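Local coordinates for protein aspartate aminotransferase (Thermotoga maritima, PDB 1O4S) that catalyses the pyridoxal-phosphate-dependent transfer of an amino group from L-aspartate to 2-oxoglutarate, giving oxaloacetate and L-glutamate, and forms a homodimer, at residues 106-109 with 110-114; 242-245 with 246-250; 191-194 with 195-199; 170-173 with 174-177; 182-185 with 186-189. All coordinates share one frame; numbering follows the deposited sequence.

Contact 1 of 5, residues 106-109 with 110-114; sequences VTNG and AKQAL. With PLP (pyridoxal-5'-phosphate), chain M.
Asn108 and Gln112 meet in a local strand-to-helix junction, where strand 104-107, at one edge of the seven-stranded sheet, gives way to helix 109-121, with its first turn at the cofactor phosphate. Their side chains run alongside each other with amide planes 23° apart, and Gln112 OE1 collects two donors from Asn108. Asn108 N reaches OE1 at 2.9 Å in the carbonyl plane, with a fairly straight N-H...O angle of 163°; Asn108 ND2 reaches OE1 at 2.8 Å, tilted from that plane. Gln272 NE2 of helix 262-275 also bonds to OE1. The extended Gln112 chain makes this possible, its CG trans to N (chi1 -170°) so that the amide is carried back past Asn108. The other end of the Gln112 amide, NE2, bonds to Thr276 OG1.

Thr107 OG1 braces the turn within 106-109, donating to Gly109 O at 2.7 Å from above the carbonyl plane. Thr107 OG1 also meets the helix, 3.4 Å from the Ala113 methyl, CB.

On this side the phosphate is held by backbone N-H groups: Ala110 N bonds to PLP O2P at 2.8 Å and Lys111 N to PLP O3P at 3.0 Å. Gly109, with no side chain, lets the phosphate come close, its CA 3.4 Å from PLP O3P. Two N-H groups from the first turn thus face the anion, and the positive end of the helix dipole would be expected to stabilise its charge.

Contact 2 of 5, residues 242-245 with 246-250; sequences NGFS and KSHSM. With PLP (pyridoxal-5'-phosphate), chain M.
Lys246 starts against its neighbour, its CB 3.6 Å from Ser245 C, and then leaves the loop for the cofactor. CG stays near Ser245 C, and the bend at chi2 (-55°) keeps CD near that carbon too while turning it to PLP C4A. CD is already 3.8 Å from PLP C4A, and beyond CE the amine NZ is joined covalently to PLP C4A at 1.4 Å, consistent with the internal aldimine linkage. Tyr74 of the second subunit packs on this side chain, and Tyr216 touches it from within the same chain.

The lysine lies just after strand 238-243 of the large sheet, the place it holds in fold-type I pyridoxal phosphate enzymes, and the residue before it serves the phosphate: Ser245 OG donates to PLP O1P at 2.7 Å. A water also gives a hydrogen bond to Ser245 OG and another to Met250 O, bridging the two segments.

The loop behind the lysine is closed by backbone bonds. His248 N reaches Phe244 O at 3.1 Å from above the carbonyl plane, and Met250 N reaches Ser245 O at 3.1 Å. Phe244 and His248 point the same way, their rings oblique, with centroids 5.7 Å apart and planes at 35°. Met250 SD approaches Phe244 CB at 4.1 Å, while a second water links Gly243 O to Ser247 N.

Contact 3 of 5, residues 191-194 with 195-199; sequences YRRE and FLEGL
Arg193 and Glu197, one turn apart, form the ionic part of this contact. Arg193 NE and Glu197 OE2 are 3.2 Å apart in a hydrogen-bonded salt bridge, but not an in-plane, two-pronged one: guanidinium and carboxylate planes stand 77° apart, and NE meets OE2 from above the carboxylate plane. The arginine is fully extended from CG to NE, with CG trans to the backbone N, and crosses the glutamate at a slant; Arg193 CG also lies 3.8 Å from Glu197 CD.

Backbone bonds build the first turn of helix 193-206. Arg192 is the N-cap residue; its carbonyl O accepts from Leu196 N at 3.3 Å. Glu197 N to Arg193 O follows at 3.0 Å with an almost linear N-H...O angle of 177°, and Gly198 N bonds to Glu194 O at 3.2 Å. This helix is the connection of a beta-alpha-beta crossover between the parallel strands 175-180 and 209-213.

Apolar contacts lie on the face turned to the sheet. Tyr191 and Phe195 run side by side, their rings 5.6 Å apart between centroids with planes at 72°, and Tyr191 CD2 touches Phe195 CE2 at 4.0 Å in an oblique approach. Leu196 CD2 comes to the edge of the Tyr191 ring and packs on Tyr191 CB at 4.2 Å. Ile180 of strand 175-180 lies against both Tyr191 and Leu196, and Phe131 of strand 127-132 touches the side chains of Tyr191 and Phe195.

Contact 4 of 5, residues 170-173 with 174-177; sequences LLVG and KTKA
Thr175 and Val172 grip each other through two bonds across a tight turn that leads into strand 175-180. Val172 N donates to Thr175 OG1 at 3.2 Å, nearly straight with an angle of 174° at the hydrogen, and Thr175 N returns a bond to Val172 O, also 3.2 Å, from well above the carbonyl plane. The second bond closes a type I beta-turn with Gly173 and Lys174 at its corners.

The threonine rotamer divides the work of its branches. With chi1 at -59°, OG1 sits beside the backbone N and turns back to Val172, whereas CG2 lies trans to that N and packs on Leu171 CD2 at 3.7 Å. Val172 CG2 stands 3.4 Å from Thr175 OG1, its side chain crossing the threonine at about a right angle. Lys174 instead runs alongside Val172: chi1 of 83° brings its CG to 4.0 Å from Val172 CG2 before the chain bends away.

Thr175 OG1 has a further polar partner in Glu127 OE1, at the start of the adjacent strand 127-132. Leu171 packs on Leu202 and Arg206 of helix 193-206, and Leu170 on strand 148-153. In the chain path the turn connects helix 164-170 to strand 175-180, an inner strand of the large sheet.

Contact 5 of 5, residues 182-185 with 186-189; sequences SPNN and PTGV. With PLP (pyridoxal-5'-phosphate), chain M; SO4 (sulfate ion), chain K.
Asn184 and Thr187 carry the hydrogen bonding of this tightly folded loop. Asn184 OD1 accepts from Thr187 OG1 at 2.7 Å and from Thr187 N at 3.2 Å, the two donors reaching it from opposite faces of its plane. Thr187 OG1 in turn accepts from Val189 N, an ST turn. Among backbone pairs, Asn184 N bonds to Val189 O and Gly188 N to Asn184 O, each at 2.8 Å.

The loop, between strand 175-180 and helix 193-206, holds the SPNNPTG sequence characteristic of class I aminotransferases, and both prolines, Pro183 and Pro186, follow cis peptide bonds.

Ligand bonds come from one amide. Asn185 ND2 donates to PLP O3 at 2.9 Å and to a sulfate oxygen, SO4 O1, at 2.8 Å, both nearly straight, while OD1 takes a bond from Arg365 NH1. Arg365 also binds the sulfate, which is consistent with the ion occupying a substrate carboxylate site.

Apolar contacts are slight: Asn185 CB lies 3.6 Å from PLP C2A, and Val189 CG2 4.0 Å from Asn184 CB.

Along the chain the order is contact 1, contact 4, contact 5, contact 3 and contact 2. Contacts 1, 2 and 4 all lie on the seven-stranded sheet, while contacts 5 and 3 follow one another in the connection between strands 175-180 and 209-213. Contacts 1, 2 and 5 converge on one PLP: the centres of 1 and 2 are 11 Å apart, those of 2 and 5 16 Å. Contacts 3 and 5 touch through Tyr191 N and Ser182 OG. Contact 4, about 31 Å from contact 2 between centres, sits far from the annotated sites. Chain segments distant in sequence thus assemble the cofactor pocket at one end of the sheet.

Contact 1 of 5, residues 106-109 with 110-114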
loop_
_atom_site.group_PDB
_atom_site.type_symbol
_atom_site.label_atom_id
_atom_site.label_comp_id
_atom_site.label_asym_id
_atom_site.label_seq_id
_atom_site.Cartn_x
_atom_site.Cartn_y
_atom_site.Cartn_z
ATOM N N VAL B 106 10.096 5.082 3.415
ATOM C CA VAL B 106 10.058 3.642 3.320
ATOM C C VAL B 106 8.639 3.284 2.886
ATOM O O VAL B 106 7.673 3.796 3.433
ATOM C CB VAL B 106 10.417 3.018 4.683
ATOM C CG1 VAL B 106 10.172 1.493 4.668
ATOM C CG2 VAL B 106 11.870 3.370 5.039
ATOM N N THR B 107 8.547 2.405 1.888
ATOM C CA THR B 107 7.329 2.065 1.189
ATOM C C THR B 107 7.176 0.564 0.991
ATOM O O THR B 107 8.110 -0.215 1.173
ATOM C CB THR B 107 7.388 2.719 -0.230
ATOM O OG1 THR B 107 8.517 2.188 -0.963
ATOM C CG2 THR B 107 7.633 4.273 -0.180
ATOM N N ASN B 108 5.987 0.151 0.605
ATOM C CA ASN B 108 5.689 -1.250 0.335
ATOM C C ASN B 108 6.222 -1.638 -1.037
ATOM O O ASN B 108 5.516 -1.565 -2.048
ATOM C CB ASN B 108 4.170 -1.493 0.383
ATOM C CG ASN B 108 3.608 -1.450 1.787
ATOM O OD1 ASN B 108 3.859 -2.352 2.555
ATOM N ND2 ASN B 108 2.807 -0.423 2.111
ATOM N N GLY B 109 7.435 -2.132 -1.028
ATOM C CA GLY B 109 8.236 -2.323 -2.223
ATOM C C GLY B 109 8.615 -1.015 -2.894
ATOM O O GLY B 109 8.110 0.087 -2.563
ATOM N N ALA B 110 9.540 -1.123 -3.835
ATOM C CA ALA B 110 9.772 -0.073 -4.817
ATOM C C ALA B 110 8.492 0.283 -5.604
ATOM O O ALA B 110 8.350 1.387 -6.091
ATOM C CB ALA B 110 10.896 -0.505 -5.805
ATOM N N LYS B 111 7.569 -0.658 -5.746
ATOM C CA LYS B 111 6.354 -0.380 -6.482
ATOM C C LYS B 111 5.551 0.791 -5.876
ATOM O O LYS B 111 5.103 1.666 -6.604
ATOM C CB LYS B 111 5.503 -1.619 -6.628
ATOM C CG LYS B 111 4.396 -1.432 -7.631
ATOM C CD LYS B 111 3.505 -2.667 -7.775
ATOM C CE LYS B 111 3.827 -3.424 -9.018
ATOM N NZ LYS B 111 2.741 -4.372 -9.461
ATOM N N GLN B 112 5.366 0.804 -4.562
ATOM C CA GLN B 112 4.684 1.901 -3.925
ATOM C C GLN B 112 5.559 3.153 -3.897
ATOM O O GLN B 112 5.024 4.246 -3.949
ATOM C CB GLN B 112 4.191 1.513 -2.511
ATOM C CG GLN B 112 3.232 2.577 -1.904
ATOM C CD GLN B 112 2.845 2.350 -0.438
ATOM O OE1 GLN B 112 3.535 1.651 0.319
ATOM N NE2 GLN B 112 1.728 2.951 -0.040
ATOM N N ALA B 113 6.887 3.034 -3.871
ATOM C CA ALA B 113 7.714 4.224 -3.986
ATOM C C ALA B 113 7.445 4.896 -5.314
ATOM O O ALA B 113 7.305 6.128 -5.367
ATOM C CB ALA B 113 9.150 3.921 -3.839
ATOM N N LEU B 114 7.337 4.103 -6.383
ATOM C CA LEU B 114 7.034 4.626 -7.706
ATOM C C LEU B 114 5.646 5.295 -7.719
ATOM O O LEU B 114 5.496 6.411 -8.147
ATOM C CB LEU B 114 7.123 3.505 -8.755
ATOM C CG LEU B 114 8.545 2.968 -9.080
ATOM C CD1 LEU B 114 8.628 1.452 -9.483
ATOM C CD2 LEU B 114 9.221 3.856 -10.194
HETATM N N1 PLP M . 10.866 -2.038 -10.946
HETATM C C2 PLP M . 11.127 -3.130 -11.750
HETATM C C2A PLP M . 11.449 -2.820 -13.182
HETATM C C3 PLP M . 11.052 -4.439 -11.247
HETATM O O3 PLP M . 11.296 -5.395 -11.974
HETATM C C4 PLP M . 10.765 -4.653 -9.889
HETATM C C4A PLP M . 10.710 -6.092 -9.329
HETATM C C5 PLP M . 10.528 -3.500 -9.102
HETATM C C6 PLP M . 10.577 -2.220 -9.649
HETATM C C5A PLP M . 10.202 -3.489 -7.624
HETATM O O4P PLP M . 9.305 -4.387 -6.993
HETATM P P PLP M . 9.068 -4.380 -5.410
HETATM O O1P PLP M . 8.936 -5.835 -5.148
HETATM O O2P PLP M . 10.199 -3.726 -4.730
HETATM O O3P PLP M . 7.776 -3.664 -5.360
#

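Contact 2 of 5, residues 242-245 with 246-250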
loop_
_atom_site.group_PDB
_atom_site.type_symbol
_atom_site.label_atom_id
_atom_site.label_comp_id
_atom_site.label_asym_id
_atom_site.label_seq_id
_atom_site.Cartn_x
_atom_site.Cartn_y
_atom_site.Cartn_z
ATOM N N ASN B 242 14.722 2.466 -4.875
ATOM C CA ASN B 242 15.381 1.181 -4.664
ATOM C C ASN B 242 14.614 0.402 -3.580
ATOM O O ASN B 242 13.548 0.825 -3.133
ATOM C CB ASN B 242 16.867 1.418 -4.341
ATOM C CG ASN B 242 17.795 0.273 -4.799
ATOM O OD1 ASN B 242 17.391 -0.883 -4.879
ATOM N ND2 ASN B 242 19.060 0.608 -5.055
ATOM N N GLY B 243 15.115 -0.768 -3.211
ATOM C CA GLY B 243 14.541 -1.560 -2.140
ATOM C C GLY B 243 15.244 -2.895 -2.013
ATOM O O GLY B 243 16.323 -3.086 -2.579
ATOM N N PHE B 244 14.613 -3.822 -1.295
ATOM C CA PHE B 244 15.277 -5.054 -0.863
ATOM C C PHE B 244 14.851 -6.262 -1.646
ATOM O O PHE B 244 15.408 -7.358 -1.484
ATOM C CB PHE B 244 15.017 -5.264 0.638
ATOM C CG PHE B 244 15.616 -4.203 1.466
ATOM C CD1 PHE B 244 14.947 -2.988 1.633
ATOM C CD2 PHE B 244 16.898 -4.358 1.997
ATOM C CE1 PHE B 244 15.508 -1.966 2.373
ATOM C CE2 PHE B 244 17.487 -3.332 2.735
ATOM C CZ PHE B 244 16.796 -2.133 2.921
ATOM N N SER B 245 13.863 -6.067 -2.501
ATOM C CA SER B 245 13.200 -7.184 -3.163
ATOM C C SER B 245 14.177 -8.002 -3.994
ATOM O O SER B 245 14.204 -9.207 -3.900
ATOM C CB SER B 245 12.081 -6.679 -4.060
ATOM O OG SER B 245 10.900 -6.433 -3.323
ATOM N N LYS B 246 14.957 -7.334 -4.824
ATOM C CA LYS B 246 15.826 -8.036 -5.763
ATOM C C LYS B 246 17.185 -8.279 -5.172
ATOM O O LYS B 246 17.707 -9.384 -5.252
ATOM C CB LYS B 246 15.897 -7.270 -7.122
ATOM C CG LYS B 246 14.480 -6.878 -7.722
ATOM C CD LYS B 246 13.552 -8.074 -7.876
ATOM C CE LYS B 246 12.077 -7.744 -8.273
ATOM N NZ LYS B 246 11.946 -6.437 -8.902
ATOM N N SER B 247 17.753 -7.248 -4.546
ATOM C CA SER B 247 19.081 -7.323 -3.983
ATOM C C SER B 247 19.207 -8.388 -2.905
ATOM O O SER B 247 20.279 -8.949 -2.757
ATOM C CB SER B 247 19.522 -5.947 -3.442
ATOM O OG SER B 247 18.713 -5.551 -2.341
ATOM N N HIS B 248 18.129 -8.669 -2.158
ATOM C CA HIS B 248 18.182 -9.610 -1.036
ATOM C C HIS B 248 17.145 -10.689 -1.121
ATOM O O HIS B 248 16.894 -11.396 -0.141
ATOM C CB HIS B 248 17.986 -8.866 0.271
ATOM C CG HIS B 248 19.138 -7.992 0.622
ATOM N ND1 HIS B 248 19.194 -6.662 0.271
ATOM C CD2 HIS B 248 20.302 -8.267 1.249
ATOM C CE1 HIS B 248 20.322 -6.137 0.716
ATOM N NE2 HIS B 248 21.017 -7.094 1.304
ATOM N N SER B 249 16.528 -10.807 -2.284
ATOM C CA SER B 249 15.508 -11.798 -2.500
ATOM C C SER B 249 14.438 -11.739 -1.400
ATOM O O SER B 249 14.131 -12.752 -0.751
ATOM C CB SER B 249 16.116 -13.186 -2.585
ATOM O OG SER B 249 15.275 -14.042 -3.310
ATOM N N MET B 250 13.945 -10.528 -1.160
ATOM C CA MET B 250 12.959 -10.273 -0.122
ATOM C C MET B 250 11.658 -9.763 -0.707
ATOM O O MET B 250 10.995 -8.964 -0.107
ATOM C CB MET B 250 13.527 -9.281 0.896
ATOM C CG MET B 250 14.574 -9.914 1.785
ATOM S SD MET B 250 15.369 -8.717 2.878
ATOM C CE MET B 250 13.979 -8.073 3.838
HETATM N N1 PLP M . 10.866 -2.038 -10.946
HETATM C C2 PLP M . 11.127 -3.130 -11.750
HETATM C C2A PLP M . 11.449 -2.820 -13.182
HETATM C C3 PLP M . 11.052 -4.439 -11.247
HETATM O O3 PLP M . 11.296 -5.395 -11.974
HETATM C C4 PLP M . 10.765 -4.653 -9.889
HETATM C C4A PLP M . 10.710 -6.092 -9.329
HETATM C C5 PLP M . 10.528 -3.500 -9.102
HETATM C C6 PLP M . 10.577 -2.220 -9.649
HETATM C C5A PLP M . 10.202 -3.489 -7.624
HETATM O O4P PLP M . 9.305 -4.387 -6.993
HETATM P P PLP M . 9.068 -4.380 -5.410
HETATM O O1P PLP M . 8.936 -5.835 -5.148
HETATM O O2P PLP M . 10.199 -3.726 -4.730
HETATM O O3P PLP M . 7.776 -3.664 -5.360
HETATM O O HOH W 1 19.276 -2.571 -3.656
HETATM O O HOH W 2 16.381 -4.485 -4.852
HETATM O O HOH W 3 10.611 -6.224 -0.657
#

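Contact 3 of 5, residues 191-194 with 195-199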
loop_
_atom_site.group_PDB
_atom_site.type_symbol
_atom_site.label_atom_id
_atom_site.label_comp_id
_atom_site.label_asym_id
_atom_site.label_seq_id
_atom_site.Cartn_x
_atom_site.Cartn_y
_atom_site.Cartn_z
ATOM N N TYR B 191 22.118 1.780 -18.662
ATOM C CA TYR B 191 22.231 3.013 -19.418
ATOM C C TYR B 191 23.610 3.656 -19.266
ATOM O O TYR B 191 24.188 3.659 -18.184
ATOM C CB TYR B 191 21.137 3.992 -18.990
ATOM C CG TYR B 191 19.727 3.655 -19.460
ATOM C CD1 TYR B 191 19.470 2.577 -20.316
ATOM C CD2 TYR B 191 18.644 4.450 -19.070
ATOM C CE1 TYR B 191 18.147 2.286 -20.755
ATOM C CE2 TYR B 191 17.326 4.174 -19.519
ATOM C CZ TYR B 191 17.097 3.094 -20.354
ATOM O OH TYR B 191 15.837 2.825 -20.811
ATOM N N ARG B 192 24.083 4.237 -20.375
ATOM C CA ARG B 192 25.421 4.763 -20.519
ATOM C C ARG B 192 25.535 6.023 -19.683
ATOM O O ARG B 192 24.567 6.757 -19.515
ATOM C CB ARG B 192 25.704 5.104 -22.003
ATOM C CG ARG B 192 25.697 3.907 -23.002
ATOM C CD ARG B 192 27.017 3.044 -23.038
ATOM N NE ARG B 192 27.993 3.472 -24.061
ATOM C CZ ARG B 192 29.205 2.915 -24.263
ATOM N NH1 ARG B 192 29.641 1.898 -23.516
ATOM N NH2 ARG B 192 29.995 3.387 -25.223
ATOM N N ARG B 193 26.732 6.266 -19.171
ATOM C CA ARG B 193 27.003 7.414 -18.329
ATOM C C ARG B 193 26.728 8.735 -19.068
ATOM O O ARG B 193 26.169 9.664 -18.507
ATOM C CB ARG B 193 28.462 7.349 -17.856
ATOM C CG ARG B 193 28.876 8.525 -16.990
ATOM C CD ARG B 193 30.290 8.456 -16.442
ATOM N NE ARG B 193 30.496 9.557 -15.492
ATOM C CZ ARG B 193 30.452 9.463 -14.152
ATOM N NH1 ARG B 193 30.245 8.289 -13.534
ATOM N NH2 ARG B 193 30.637 10.570 -13.421
ATOM N N GLU B 194 27.148 8.801 -20.327
ATOM C CA GLU B 194 26.958 9.967 -21.198
ATOM C C GLU B 194 25.470 10.369 -21.338
ATOM O O GLU B 194 25.117 11.554 -21.262
ATOM C CB GLU B 194 27.643 9.727 -22.575
ATOM C CG GLU B 194 28.034 8.256 -22.905
ATOM C CD GLU B 194 29.212 7.675 -22.074
ATOM O OE1 GLU B 194 29.160 6.480 -21.666
ATOM O OE2 GLU B 194 30.214 8.403 -21.830
ATOM N N PHE B 195 24.602 9.376 -21.505
ATOM C CA PHE B 195 23.160 9.607 -21.547
ATOM C C PHE B 195 22.638 10.222 -20.224
ATOM O O PHE B 195 21.925 11.215 -20.244
ATOM C CB PHE B 195 22.415 8.305 -21.890
ATOM C CG PHE B 195 20.924 8.416 -21.761
ATOM C CD1 PHE B 195 20.154 8.885 -22.823
ATOM C CD2 PHE B 195 20.292 8.075 -20.570
ATOM C CE1 PHE B 195 18.762 9.012 -22.690
ATOM C CE2 PHE B 195 18.926 8.192 -20.434
ATOM C CZ PHE B 195 18.148 8.668 -21.493
ATOM N N LEU B 196 23.036 9.646 -19.090
ATOM C CA LEU B 196 22.565 10.056 -17.769
ATOM C C LEU B 196 23.022 11.453 -17.365
ATOM O O LEU B 196 22.240 12.220 -16.826
ATOM C CB LEU B 196 23.022 9.021 -16.708
ATOM C CG LEU B 196 22.500 7.603 -16.961
ATOM C CD1 LEU B 196 23.067 6.609 -15.961
ATOM C CD2 LEU B 196 20.940 7.599 -16.917
ATOM N N GLU B 197 24.299 11.757 -17.597
ATOM C CA GLU B 197 24.865 13.104 -17.394
ATOM C C GLU B 197 24.109 14.143 -18.201
ATOM O O GLU B 197 23.848 15.251 -17.723
ATOM C CB GLU B 197 26.357 13.155 -17.812
ATOM C CG GLU B 197 27.262 12.299 -16.935
ATOM C CD GLU B 197 28.734 12.352 -17.309
ATOM O OE1 GLU B 197 29.087 12.265 -18.514
ATOM O OE2 GLU B 197 29.548 12.474 -16.373
ATOM N N GLY B 198 23.776 13.776 -19.434
ATOM C CA GLY B 198 23.033 14.641 -20.321
ATOM C C GLY B 198 21.607 14.826 -19.853
ATOM O O GLY B 198 21.057 15.919 -19.946
ATOM N N LEU B 199 21.013 13.765 -19.308
ATOM C CA LEU B 199 19.631 13.824 -18.879
ATOM C C LEU B 199 19.542 14.737 -17.654
ATOM O O LEU B 199 18.617 15.512 -17.509
ATOM C CB LEU B 199 19.129 12.416 -18.564
ATOM C CG LEU B 199 17.726 11.916 -18.930
ATOM C CD1 LEU B 199 17.266 10.966 -17.834
ATOM C CD2 LEU B 199 16.701 12.994 -19.164
#

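Contact 4 of 5, residues 170-173 with 174-177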
loop_
_atom_site.group_PDB
_atom_site.type_symbol
_atom_site.label_atom_id
_atom_site.label_comp_id
_atom_site.label_asym_id
_atom_site.label_seq_id
_atom_site.Cartn_x
_atom_site.Cartn_y
_atom_site.Cartn_z
ATOM N N LEU B 170 11.298 15.740 -27.678
ATOM C CA LEU B 170 9.919 15.444 -27.239
ATOM C C LEU B 170 9.427 16.246 -26.051
ATOM O O LEU B 170 8.245 16.212 -25.764
ATOM C CB LEU B 170 9.756 13.958 -26.868
ATOM C CG LEU B 170 9.998 12.904 -27.953
ATOM C CD1 LEU B 170 9.734 11.518 -27.376
ATOM C CD2 LEU B 170 9.145 13.156 -29.220
ATOM N N LEU B 171 10.312 16.934 -25.341
ATOM C CA LEU B 171 9.897 17.684 -24.157
ATOM C C LEU B 171 8.863 18.750 -24.519
ATOM O O LEU B 171 9.034 19.518 -25.483
ATOM C CB LEU B 171 11.090 18.367 -23.485
ATOM C CG LEU B 171 12.137 17.472 -22.832
ATOM C CD1 LEU B 171 13.393 18.255 -22.590
ATOM C CD2 LEU B 171 11.610 16.893 -21.528
ATOM N N VAL B 172 7.793 18.795 -23.736
ATOM C CA VAL B 172 6.803 19.859 -23.851
ATOM C C VAL B 172 6.588 20.506 -22.471
ATOM O O VAL B 172 7.230 20.111 -21.471
ATOM C CB VAL B 172 5.498 19.339 -24.518
ATOM C CG1 VAL B 172 5.700 19.205 -26.008
ATOM C CG2 VAL B 172 5.076 17.988 -23.949
ATOM N N GLY B 173 5.726 21.522 -22.415
ATOM C CA GLY B 173 5.439 22.222 -21.164
ATOM C C GLY B 173 4.889 21.317 -20.063
ATOM O O GLY B 173 5.188 21.473 -18.878
ATOM N N LYS B 174 4.076 20.359 -20.474
ATOM C CA LYS B 174 3.398 19.474 -19.540
ATOM C C LYS B 174 4.339 18.356 -19.029
ATOM O O LYS B 174 4.043 17.751 -18.016
ATOM C CB LYS B 174 2.118 18.897 -20.198
ATOM C CG LYS B 174 2.351 17.668 -21.103
ATOM C CD LYS B 174 1.354 17.557 -22.277
ATOM C CE LYS B 174 0.050 16.862 -21.893
ATOM N NZ LYS B 174 -0.653 16.282 -23.086
ATOM N N THR B 175 5.450 18.095 -19.732
ATOM C CA THR B 175 6.430 17.065 -19.314
ATOM C C THR B 175 7.010 17.339 -17.927
ATOM O O THR B 175 7.880 18.209 -17.746
ATOM C CB THR B 175 7.606 16.919 -20.280
ATOM O OG1 THR B 175 7.148 16.577 -21.589
ATOM C CG2 THR B 175 8.486 15.695 -19.838
ATOM N N LYS B 176 6.533 16.570 -16.956
ATOM C CA LYS B 176 6.912 16.736 -15.566
ATOM C C LYS B 176 8.054 15.797 -15.135
ATOM O O LYS B 176 8.759 16.094 -14.191
ATOM C CB LYS B 176 5.660 16.511 -14.675
ATOM C CG LYS B 176 5.835 16.917 -13.200
ATOM C CD LYS B 176 5.687 18.448 -12.999
ATOM C CE LYS B 176 6.232 18.900 -11.600
ATOM N NZ LYS B 176 5.306 18.663 -10.407
ATOM N N ALA B 177 8.200 14.648 -15.783
ATOM C CA ALA B 177 9.216 13.691 -15.379
ATOM C C ALA B 177 9.667 12.785 -16.502
ATOM O O ALA B 177 8.932 12.542 -17.470
ATOM C CB ALA B 177 8.716 12.830 -14.175
#

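Contact 5 of 5, residues 182-185 with 186-189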
loop_
_atom_site.group_PDB
_atom_site.type_symbol
_atom_site.label_atom_id
_atom_site.label_comp_id
_atom_site.label_asym_id
_atom_site.label_seq_id
_atom_site.Cartn_x
_atom_site.Cartn_y
_atom_site.Cartn_z
ATOM N N SER B 182 17.360 1.465 -14.929
ATOM C CA SER B 182 18.651 0.882 -15.235
ATOM C C SER B 182 19.232 0.344 -13.923
ATOM O O SER B 182 19.288 1.098 -12.940
ATOM C CB SER B 182 19.566 1.934 -15.874
ATOM O OG SER B 182 20.853 1.414 -16.093
ATOM N N PRO B 183 19.624 -0.938 -13.861
ATOM C CA PRO B 183 19.436 -1.943 -14.936
ATOM C C PRO B 183 17.989 -2.251 -15.301
ATOM O O PRO B 183 17.065 -2.187 -14.465
ATOM C CB PRO B 183 20.117 -3.216 -14.375
ATOM C CG PRO B 183 21.013 -2.729 -13.254
ATOM C CD PRO B 183 20.313 -1.511 -12.686
ATOM N N ASN B 184 17.791 -2.615 -16.557
ATOM C CA ASN B 184 16.474 -2.570 -17.173
ATOM C C ASN B 184 15.739 -3.895 -17.101
ATOM O O ASN B 184 16.316 -4.953 -17.299
ATOM C CB ASN B 184 16.606 -2.144 -18.637
ATOM C CG ASN B 184 15.273 -1.942 -19.304
ATOM O OD1 ASN B 184 14.859 -2.741 -20.147
ATOM N ND2 ASN B 184 14.580 -0.872 -18.926
ATOM N N ASN B 185 14.456 -3.807 -16.777
ATOM C CA ASN B 185 13.526 -4.896 -16.972
ATOM C C ASN B 185 12.657 -4.444 -18.174
ATOM O O ASN B 185 11.957 -3.424 -18.044
ATOM C CB ASN B 185 12.702 -5.065 -15.693
ATOM C CG ASN B 185 11.693 -6.176 -15.776
ATOM O OD1 ASN B 185 11.495 -6.779 -16.818
ATOM N ND2 ASN B 185 11.054 -6.475 -14.648
ATOM N N PRO B 186 12.582 -5.186 -19.293
ATOM C CA PRO B 186 13.014 -6.588 -19.468
ATOM C C PRO B 186 14.325 -6.898 -20.189
ATOM O O PRO B 186 14.585 -8.065 -20.416
ATOM C CB PRO B 186 11.896 -7.126 -20.344
ATOM C CG PRO B 186 11.649 -5.969 -21.316
ATOM C CD PRO B 186 11.877 -4.702 -20.499
ATOM N N THR B 187 15.129 -5.906 -20.532
ATOM C CA THR B 187 16.248 -6.134 -21.439
ATOM C C THR B 187 17.538 -6.482 -20.746
ATOM O O THR B 187 18.417 -7.047 -21.358
ATOM C CB THR B 187 16.517 -4.927 -22.343
ATOM O OG1 THR B 187 16.883 -3.787 -21.559
ATOM C CG2 THR B 187 15.278 -4.519 -23.157
ATOM N N GLY B 188 17.663 -6.108 -19.482
ATOM C CA GLY B 188 18.900 -6.236 -18.766
ATOM C C GLY B 188 19.973 -5.248 -19.114
ATOM O O GLY B 188 21.081 -5.423 -18.667
ATOM N N VAL B 189 19.687 -4.227 -19.914
ATOM C CA VAL B 189 20.716 -3.254 -20.238
ATOM C C VAL B 189 20.880 -2.250 -19.110
ATOM O O VAL B 189 20.012 -2.083 -18.252
ATOM C CB VAL B 189 20.491 -2.495 -21.572
ATOM C CG1 VAL B 189 20.326 -3.486 -22.724
ATOM C CG2 VAL B 189 19.305 -1.492 -21.469
HETATM N N1 PLP M . 10.866 -2.038 -10.946
HETATM C C2 PLP M . 11.127 -3.130 -11.750
HETATM C C2A PLP M . 11.449 -2.820 -13.182
HETATM C C3 PLP M . 11.052 -4.439 -11.247
HETATM O O3 PLP M . 11.296 -5.395 -11.974
HETATM C C4 PLP M . 10.765 -4.653 -9.889
HETATM C C4A PLP M . 10.710 -6.092 -9.329
HETATM C C5 PLP M . 10.528 -3.500 -9.102
HETATM C C6 PLP M . 10.577 -2.220 -9.649
HETATM C C5A PLP M . 10.202 -3.489 -7.624
HETATM O O4P PLP M . 9.305 -4.387 -6.993
HETATM P P PLP M . 9.068 -4.380 -5.410
HETATM O O1P PLP M . 8.936 -5.835 -5.148
HETATM O O2P PLP M . 10.199 -3.726 -4.730
HETATM O O3P PLP M . 7.776 -3.664 -5.360
HETATM S S SO4 K . 7.648 -8.797 -13.850
HETATM O O1 SO4 K . 9.029 -8.336 -14.057
HETATM O O2 SO4 K . 6.810 -8.052 -14.796
HETATM O O3 SO4 K . 7.453 -10.259 -13.996
HETATM O O4 SO4 K . 7.307 -8.495 -12.470
#